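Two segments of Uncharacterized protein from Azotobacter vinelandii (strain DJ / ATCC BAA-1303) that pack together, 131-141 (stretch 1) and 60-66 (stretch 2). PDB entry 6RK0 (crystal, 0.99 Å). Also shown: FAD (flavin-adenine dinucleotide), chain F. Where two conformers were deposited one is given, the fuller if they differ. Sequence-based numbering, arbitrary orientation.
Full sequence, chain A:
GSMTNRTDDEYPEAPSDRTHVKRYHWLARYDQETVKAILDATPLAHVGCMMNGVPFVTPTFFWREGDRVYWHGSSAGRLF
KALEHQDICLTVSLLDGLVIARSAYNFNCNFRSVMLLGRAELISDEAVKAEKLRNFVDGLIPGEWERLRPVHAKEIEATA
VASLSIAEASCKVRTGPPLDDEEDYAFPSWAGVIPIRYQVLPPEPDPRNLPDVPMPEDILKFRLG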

ATOM      1  N   GLU A 131     -12.309 -10.146 -22.220  1.00 12.86           N
ATOM      2  CA  GLU A 131     -11.170  -9.555 -22.894  1.00 13.52           C
ATOM      3  C   GLU A 131     -10.284  -8.783 -21.918  1.00 13.29           C
ATOM      4  O   GLU A 131      -9.055  -8.893 -21.973  1.00 14.16           O
ATOM      5  CB  GLU A 131     -11.706  -8.666 -24.008  1.00 15.98           C
ATOM      6  CG  GLU A 131     -10.624  -8.123 -24.894  1.00 19.58           C
ATOM      7  CD  GLU A 131     -11.087  -7.612 -26.250  1.00 27.18           C
ATOM      8  OE1 GLU A 131     -12.298  -7.458 -26.497  1.00 46.19           O
ATOM      9  OE2 GLU A 131     -10.225  -7.341 -27.122  1.00 20.98           O
ATOM     10  N   LYS A 132     -10.893  -8.008 -21.018  1.00 12.67           N
ATOM     11  CA  LYS A 132     -10.118  -7.224 -20.055  1.00 13.08           C
ATOM     12  C   LYS A 132      -9.370  -8.136 -19.079  1.00 11.91           C
ATOM     13  O   LYS A 132      -8.220  -7.856 -18.722  1.00 11.84           O
ATOM     14  CB  LYS A 132     -11.036  -6.262 -19.295  1.00 15.54           C
ATOM     15  CG  LYS A 132     -11.862  -5.269 -20.074  1.00 17.41           C
ATOM     16  CD  LYS A 132     -11.025  -4.289 -20.836  1.00 18.02           C
ATOM     17  CE  LYS A 132     -11.835  -3.261 -21.570  1.00 19.58           C
ATOM     18  NZ  LYS A 132     -10.931  -2.589 -22.528  1.00 21.20           N
ATOM     19  N   LEU A 133     -10.009  -9.222 -18.631  1.00 11.03           N
ATOM     20  CA  LEU A 133      -9.336 -10.153 -17.713  1.00 10.75           C
ATOM     21  C   LEU A 133      -8.139 -10.818 -18.368  1.00 10.35           C
ATOM     22  O   LEU A 133      -7.107 -11.035 -17.703  1.00 10.34           O
ATOM     23  CB  LEU A 133     -10.337 -11.186 -17.205  1.00 10.64           C
ATOM     24  CG  LEU A 133     -11.380 -10.604 -16.235  1.00 10.86           C
ATOM     25  CD1 LEU A 133     -12.562 -11.555 -16.083  1.00 11.56           C
ATOM     26  CD2 LEU A 133     -10.747 -10.290 -14.843  1.00 10.85           C
ATOM     27  N   ARG A 134      -8.231 -11.150 -19.663  0.52 10.50           N
ATOM     28  CA  ARG A 134      -7.053 -11.693 -20.330  0.52 11.31           C
ATOM     29  C   ARG A 134      -5.934 -10.652 -20.388  0.52 11.70           C
ATOM     30  O   ARG A 134      -4.758 -10.985 -20.195  0.52 11.59           O
ATOM     31  CB  ARG A 134      -7.415 -12.210 -21.729  0.52 12.19           C
ATOM     32  CG  ARG A 134      -6.192 -12.728 -22.487  0.52 13.11           C
ATOM     33  CD  ARG A 134      -6.529 -13.537 -23.739  0.52 15.76           C
ATOM     34  NE  ARG A 134      -5.316 -14.146 -24.322  0.52 18.42           N
ATOM     35  CZ  ARG A 134      -5.283 -15.148 -25.208  0.52 19.64           C
ATOM     36  NH1 ARG A 134      -6.403 -15.694 -25.715  0.52 16.24           N
ATOM     37  NH2 ARG A 134      -4.095 -15.598 -25.626  0.52 20.48           N
ATOM     38  N   ASN A 135      -6.280  -9.375 -20.622  1.00 12.05           N
ATOM     39  CA  ASN A 135      -5.264  -8.332 -20.622  1.00 12.75           C
ATOM     40  C   ASN A 135      -4.591  -8.237 -19.257  1.00 12.11           C
ATOM     41  O   ASN A 135      -3.379  -8.018 -19.179  1.00 13.00           O
ATOM     42  CB  ASN A 135      -5.910  -6.988 -20.965  1.00 14.81           C
ATOM     43  CG  ASN A 135      -6.437  -6.908 -22.387  1.00 18.57           C
ATOM     44  OD1 ASN A 135      -5.990  -7.629 -23.285  1.00 21.09           O
ATOM     45  ND2 ASN A 135      -7.384  -5.989 -22.603  1.00 18.99           N
ATOM     46  N   PHE A 136      -5.364  -8.383 -18.175  1.00 11.04           N
ATOM     47  CA  PHE A 136      -4.789  -8.356 -16.822  1.00 10.66           C
ATOM     48  C   PHE A 136      -3.750  -9.458 -16.663  1.00 10.10           C
ATOM     49  O   PHE A 136      -2.600  -9.208 -16.267  1.00 10.47           O
ATOM     50  CB  PHE A 136      -5.944  -8.535 -15.843  1.00 10.52           C
ATOM     51  CG  PHE A 136      -5.585  -8.657 -14.385  1.00 10.12           C
ATOM     52  CD1 PHE A 136      -4.535  -7.954 -13.802  1.00 10.31           C
ATOM     53  CD2 PHE A 136      -6.371  -9.496 -13.592  1.00 10.76           C
ATOM     54  CE1 PHE A 136      -4.294  -8.088 -12.414  1.00 11.13           C
ATOM     55  CE2 PHE A 136      -6.148  -9.601 -12.207  1.00 11.35           C
ATOM     56  CZ  PHE A 136      -5.100  -8.887 -11.644  1.00 11.34           C
ATOM     57  N   VAL A 137      -4.131 -10.703 -16.959  1.00 10.13           N
ATOM     58  CA  VAL A 137      -3.225 -11.821 -16.742  1.00 10.19           C
ATOM     59  C   VAL A 137      -1.974 -11.677 -17.600  1.00 10.70           C
ATOM     60  O   VAL A 137      -0.855 -11.846 -17.106  1.00 11.00           O
ATOM     61  CB  VAL A 137      -3.974 -13.145 -17.030  1.00 10.63           C
ATOM     62  CG1 VAL A 137      -3.013 -14.319 -17.122  1.00 11.75           C
ATOM     63  CG2 VAL A 137      -5.066 -13.369 -15.998  1.00 11.36           C
ATOM     64  N   ASP A 138      -2.147 -11.383 -18.890  1.00 11.56           N
ATOM     65  CA  ASP A 138      -0.995 -11.308 -19.774  1.00 13.27           C
ATOM     66  C   ASP A 138      -0.149 -10.072 -19.549  1.00 13.41           C
ATOM     67  O   ASP A 138       1.028 -10.054 -19.938  1.00 14.90           O
ATOM     68  CB  ASP A 138      -1.452 -11.410 -21.236  1.00 16.68           C
ATOM     69  CG  ASP A 138      -1.823 -12.830 -21.592  1.00 23.86           C
ATOM     70  OD1 ASP A 138      -1.797 -13.753 -20.756  1.00 18.31           O
ATOM     71  OD2 ASP A 138      -2.113 -13.062 -22.790  1.00 40.42           O
ATOM     72  N   GLY A 139      -0.708  -9.059 -18.864  1.00 12.89           N
ATOM     73  CA  GLY A 139       0.092  -7.931 -18.425  1.00 13.42           C
ATOM     74  C   GLY A 139       1.019  -8.260 -17.273  1.00 13.70           C
ATOM     75  O   GLY A 139       2.033  -7.594 -17.081  1.00 16.36           O
ATOM     76  N   LEU A 140       0.686  -9.273 -16.485  1.00 11.96           N
ATOM     77  CA  LEU A 140       1.575  -9.759 -15.433  1.00 12.49           C
ATOM     78  C   LEU A 140       2.591 -10.743 -15.995  1.00 12.98           C
ATOM     79  O   LEU A 140       3.786 -10.634 -15.698  1.00 13.86           O
ATOM     80  CB  LEU A 140       0.764 -10.439 -14.343  1.00 12.94           C
ATOM     81  CG  LEU A 140      -0.153  -9.494 -13.578  1.00 15.82           C
ATOM     82  CD1 LEU A 140      -1.029 -10.305 -12.665  1.00 19.85           C
ATOM     83  CD2 LEU A 140       0.651  -8.445 -12.816  1.00 21.60           C
ATOM     84  N   ILE A 141       2.131 -11.701 -16.803  1.00 12.94           N
ATOM     85  CA  ILE A 141       3.005 -12.747 -17.343  1.00 14.02           C
ATOM     86  C   ILE A 141       2.693 -12.856 -18.826  1.00 15.11           C
ATOM     87  O   ILE A 141       1.609 -13.334 -19.189  1.00 13.94           O
ATOM     88  CB  ILE A 141       2.809 -14.105 -16.658  1.00 14.11           C
ATOM     89  CG1 ILE A 141       3.098 -14.042 -15.138  1.00 15.10           C
ATOM     90  CG2 ILE A 141       3.711 -15.160 -17.328  1.00 15.75           C
ATOM     91  CD1 ILE A 141       2.551 -15.210 -14.380  1.00 15.72           C
TER
HETATM   92  PA  FAD F 403     -16.038  -8.525   2.985  1.00 10.66           P
HETATM   93  O1A FAD F 403     -15.686  -9.887   3.438  1.00 11.02           O
HETATM   94  O2A FAD F 403     -17.417  -8.261   2.533  1.00 11.83           O
HETATM   95  O5B FAD F 403     -15.636  -7.458   4.093  1.00 10.64           O
HETATM   96  C5B FAD F 403     -16.145  -7.607   5.437  1.00 10.81           C
HETATM   97  C4B FAD F 403     -15.081  -7.225   6.415  1.00 10.39           C
HETATM   98  O4B FAD F 403     -13.937  -8.095   6.266  1.00 10.00           O
HETATM   99  C3B FAD F 403     -14.496  -5.828   6.227  1.00 10.34           C
HETATM  100  O3B FAD F 403     -15.341  -4.804   6.744  1.00 11.20           O
HETATM  101  C2B FAD F 403     -13.147  -5.962   6.938  1.00  9.65           C
HETATM  102  O2B FAD F 403     -13.317  -5.802   8.336  1.00 10.65           O
HETATM  103  C1B FAD F 403     -12.748  -7.411   6.620  1.00  9.46           C
HETATM  104  N9A FAD F 403     -11.816  -7.500   5.492  1.00  9.02           N
HETATM  105  C8A FAD F 403     -12.120  -7.545   4.163  1.00  9.18           C
HETATM  106  N7A FAD F 403     -11.064  -7.557   3.386  1.00  9.17           N
HETATM  107  C5A FAD F 403      -9.991  -7.512   4.269  1.00  8.82           C
HETATM  108  C6A FAD F 403      -8.596  -7.489   4.070  1.00  8.89           C
HETATM  109  N6A FAD F 403      -8.001  -7.484   2.867  1.00  9.63           N
HETATM  110  N1A FAD F 403      -7.813  -7.408   5.173  1.00  9.18           N
HETATM  111  C2A FAD F 403      -8.389  -7.383   6.382  1.00  9.34           C
HETATM  112  N3A FAD F 403      -9.695  -7.400   6.683  1.00  8.99           N
HETATM  113  C4A FAD F 403     -10.439  -7.465   5.574  1.00  8.75           C
HETATM  114  N1  FAD F 403      -9.550  -8.709  -3.844  1.00  9.34           N
HETATM  115  C2  FAD F 403     -10.075  -8.762  -5.106  1.00 10.39           C
HETATM  116  O2  FAD F 403     -11.277  -8.952  -5.294  1.00 12.27           O
HETATM  117  N3  FAD F 403      -9.268  -8.585  -6.192  1.00 10.06           N
HETATM  118  C4  FAD F 403      -7.909  -8.342  -6.135  1.00  9.42           C
HETATM  119  O4  FAD F 403      -7.260  -8.118  -7.162  1.00 10.02           O
HETATM  120  C4X FAD F 403      -7.349  -8.356  -4.797  1.00  9.06           C
HETATM  121  N5  FAD F 403      -6.031  -8.186  -4.665  1.00  9.31           N
HETATM  122  C5X FAD F 403      -5.526  -8.083  -3.366  1.00  8.81           C
HETATM  123  C6  FAD F 403      -4.158  -7.839  -3.186  1.00  9.25           C
HETATM  124  C7  FAD F 403      -3.612  -7.714  -1.908  1.00  9.05           C
HETATM  125  C7M FAD F 403      -2.133  -7.476  -1.749  1.00 10.02           C
HETATM  126  C8  FAD F 403      -4.444  -7.864  -0.788  1.00  8.90           C
HETATM  127  C8M FAD F 403      -3.919  -7.703   0.608  1.00  9.65           C
HETATM  128  C9  FAD F 403      -5.803  -8.141  -0.963  1.00  8.82           C
HETATM  129  C9A FAD F 403      -6.352  -8.264  -2.239  1.00  8.65           C
HETATM  130  N10 FAD F 403      -7.718  -8.554  -2.452  1.00  8.76           N
HETATM  131  C10 FAD F 403      -8.250  -8.533  -3.710  1.00  8.98           C
HETATM  132  C1' FAD F 403      -8.654  -8.770  -1.337  1.00  9.04           C
HETATM  133  C2' FAD F 403      -9.400  -7.500  -0.946  1.00  8.72           C
HETATM  134  O2' FAD F 403      -8.564  -6.679  -0.144  1.00  8.53           O
HETATM  135  C3' FAD F 403     -10.667  -7.832  -0.162  1.00  8.96           C
HETATM  136  O3' FAD F 403     -10.314  -8.589   0.992  1.00  8.83           O
HETATM  137  C4' FAD F 403     -11.708  -8.603  -0.966  1.00 10.22           C
HETATM  138  O4' FAD F 403     -11.912  -7.963  -2.230  1.00 11.00           O
HETATM  139  C5' FAD F 403     -13.013  -8.733  -0.223  1.00 10.67           C
HETATM  140  O5' FAD F 403     -13.494  -7.402   0.100  1.00 10.32           O
HETATM  141  P   FAD F 403     -14.973  -7.188   0.570  1.00 10.72           P
HETATM  142  O1P FAD F 403     -15.952  -7.714  -0.448  1.00 11.72           O
HETATM  143  O2P FAD F 403     -15.094  -5.747   0.989  1.00 11.74           O
HETATM  144  O3P FAD F 403     -15.001  -8.119   1.866  1.00 10.48           O
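Stretch 2 60-66: TFFWREG

Stretch 2 runs in extended conformation across the helix 131-140. The axis of its strand 63-65 approaches the helix axis to 9.0 Å, and the N-to-C directions differ by 116°, so the strand crosses obliquely, somewhat against the helix direction. The backbones come nearest at Trp63 and Phe136, with CA atoms 6.0 Å apart, and 418 Å² is buried in total.

Thr60 is extended (phi/psi -158/155) and does not touch the helix; its OG1 lies 3.1 Å from C4 of the flavin. Phe61 serves both neighbours. Its backbone N donates a hydrogen bond to FAD O4 (3.2 Å, N-H...acceptor angle 150°), while its CB points toward the helix and lies 3.8 Å from Phe136 CZ. Leu140 CD1 reaches the edge of the Phe61 ring, 4.4 Å from CE2. Phe62, at -149/162, directs its CB away, in keeping with the alternation of an extended chain.

Trp63 turns back toward the helix and has the largest covered area of the stretch, 104 Å². With chi1 at 67° (p), its six-membered ring forms an offset stack with Phe136: centroids 4.4 Å apart, planes at 14°, and Phe136 CD1 3.3 Å from Trp63 CE3. Phe136 CB also sits over that ring, 3.5 Å from the centroid and 9° off the normal, evidence of a CH-pi contact. Farther out along the indole, Trp63 CH2 meets Leu133 CD2 at 4.3 Å.

Arg64 faces out of reach of the helix; its NH1 instead bonds to Gly66 O (2.8 Å). Glu65 returns toward it and supplies the polar end of the contact. OE1 accepts a hydrogen bond within a salt bridge from Lys132 NZ (2.9 Å), and OE2 accepts from both Asn135 ND2 (2.8 Å, 155°) and Trp63 NE1 (3.1 Å, 147°), tying carboxylate, helix and indole together. Gly66, at positive phi (59°), lies beyond the contact.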

ATOM      1  N   THR A  60      -6.078  -3.983  -3.562  1.00  8.43           N
ATOM      2  CA  THR A  60      -6.478  -4.782  -4.711  1.00  8.92           C
ATOM      3  C   THR A  60      -5.442  -4.639  -5.818  1.00  8.58           C
ATOM      4  O   THR A  60      -4.742  -3.632  -5.908  1.00  9.65           O
ATOM      5  CB  THR A  60      -7.879  -4.360  -5.169  1.00 10.95           C
ATOM      6  OG1 THR A  60      -8.358  -5.323  -6.094  1.00 14.89           O
ATOM      7  CG2 THR A  60      -7.885  -2.932  -5.776  1.00 13.00           C
ATOM      8  N   PHE A  61      -5.371  -5.639  -6.688  0.61  8.45           N
ATOM      9  CA  PHE A  61      -4.593  -5.496  -7.915  0.61  8.55           C
ATOM     10  C   PHE A  61      -5.321  -4.586  -8.902  0.61  8.48           C
ATOM     11  O   PHE A  61      -6.552  -4.467  -8.859  0.61  9.39           O
ATOM     12  CB  PHE A  61      -4.305  -6.865  -8.541  0.61  9.33           C
ATOM     13  CG  PHE A  61      -2.991  -7.478  -8.062  0.61 10.36           C
ATOM     14  CD1 PHE A  61      -2.464  -7.193  -6.765  0.61 13.94           C
ATOM     15  CD2 PHE A  61      -2.191  -8.157  -8.937  0.61  9.29           C
ATOM     16  CE1 PHE A  61      -1.242  -7.752  -6.330  0.61 16.35           C
ATOM     17  CE2 PHE A  61      -0.997  -8.735  -8.519  0.61 10.01           C
ATOM     18  CZ  PHE A  61      -0.511  -8.528  -7.228  0.61 14.23           C
ATOM     19  N   PHE A  62      -4.559  -3.965  -9.813  1.00  8.52           N
ATOM     20  CA  PHE A  62      -5.160  -3.198 -10.899  1.00  8.64           C
ATOM     21  C   PHE A  62      -4.273  -3.262 -12.110  1.00  8.67           C
ATOM     22  O   PHE A  62      -3.086  -3.595 -12.020  1.00  9.15           O
ATOM     23  CB  PHE A  62      -5.387  -1.716 -10.500  1.00  9.02           C
ATOM     24  CG  PHE A  62      -4.110  -0.919 -10.490  1.00  9.07           C
ATOM     25  CD1 PHE A  62      -3.190  -1.041  -9.454  1.00  9.35           C
ATOM     26  CD2 PHE A  62      -3.751  -0.163 -11.588  1.00  9.91           C
ATOM     27  CE1 PHE A  62      -1.980  -0.407  -9.503  1.00  9.59           C
ATOM     28  CE2 PHE A  62      -2.530   0.484 -11.652  1.00 10.08           C
ATOM     29  CZ  PHE A  62      -1.643   0.369 -10.607  1.00  9.89           C
ATOM     30  N   TRP A  63      -4.868  -2.927 -13.261  1.00  8.81           N
ATOM     31  CA  TRP A  63      -4.097  -2.824 -14.490  1.00  9.17           C
ATOM     32  C   TRP A  63      -4.578  -1.612 -15.281  1.00  9.09           C
ATOM     33  O   TRP A  63      -5.721  -1.184 -15.138  1.00 10.42           O
ATOM     34  CB  TRP A  63      -4.129  -4.115 -15.318  1.00 10.10           C
ATOM     35  CG  TRP A  63      -5.432  -4.495 -15.915  1.00 10.18           C
ATOM     36  CD1 TRP A  63      -5.773  -4.378 -17.248  1.00 11.45           C
ATOM     37  CD2 TRP A  63      -6.572  -5.121 -15.270  1.00 10.40           C
ATOM     38  NE1 TRP A  63      -7.037  -4.872 -17.438  1.00 12.21           N
ATOM     39  CE2 TRP A  63      -7.543  -5.354 -16.265  1.00 11.58           C
ATOM     40  CE3 TRP A  63      -6.847  -5.544 -13.962  1.00 10.60           C
ATOM     41  CZ2 TRP A  63      -8.776  -5.988 -15.972  1.00 12.32           C
ATOM     42  CZ3 TRP A  63      -8.057  -6.199 -13.678  1.00 12.03           C
ATOM     43  CH2 TRP A  63      -9.009  -6.382 -14.680  1.00 13.21           C
ATOM     44  N   ARG A  64      -3.703  -1.061 -16.111  1.00  9.81           N
ATOM     45  CA  ARG A  64      -4.044   0.096 -16.923  1.00 10.21           C
ATOM     46  C   ARG A  64      -4.198  -0.320 -18.376  1.00 10.94           C
ATOM     47  O   ARG A  64      -3.381  -1.084 -18.910  1.00 11.89           O
ATOM     48  CB  ARG A  64      -2.953   1.163 -16.835  1.00 10.14           C
ATOM     49  CG  ARG A  64      -3.316   2.447 -17.576  1.00 10.47           C
ATOM     50  CD  ARG A  64      -2.275   3.541 -17.478  1.00 10.95           C
ATOM     51  NE  ARG A  64      -1.011   3.254 -18.144  1.00 10.95           N
ATOM     52  CZ  ARG A  64      -0.781   3.511 -19.426  1.00 11.31           C
ATOM     53  NH1 ARG A  64      -1.734   4.004 -20.219  1.00 11.96           N
ATOM     54  NH2 ARG A  64       0.428   3.306 -19.912  1.00 12.19           N
ATOM     55  N   GLU A  65      -5.237   0.193 -19.022  1.00 10.92           N
ATOM     56  CA  GLU A  65      -5.360   0.133 -20.491  1.00 12.09           C
ATOM     57  C   GLU A  65      -5.634   1.556 -20.967  1.00 12.04           C
ATOM     58  O   GLU A  65      -6.715   2.103 -20.708  1.00 12.35           O
ATOM     59  CB  GLU A  65      -6.483  -0.806 -20.938  1.00 13.37           C
ATOM     60  CG  GLU A  65      -6.341  -2.208 -20.426  1.00 14.92           C
ATOM     61  CD  GLU A  65      -7.404  -3.137 -20.959  1.00 15.57           C
ATOM     62  OE1 GLU A  65      -8.107  -2.783 -21.978  1.00 17.18           O
ATOM     63  OE2 GLU A  65      -7.548  -4.266 -20.395  1.00 15.09           O
ATOM     64  N   GLY A  66      -4.642   2.171 -21.610  1.00 12.76           N
ATOM     65  CA  GLY A  66      -4.852   3.531 -22.086  1.00 13.06           C
ATOM     66  C   GLY A  66      -5.187   4.467 -20.939  1.00 12.45           C
ATOM     67  O   GLY A  66      -4.458   4.553 -19.937  1.00 12.71           O
TER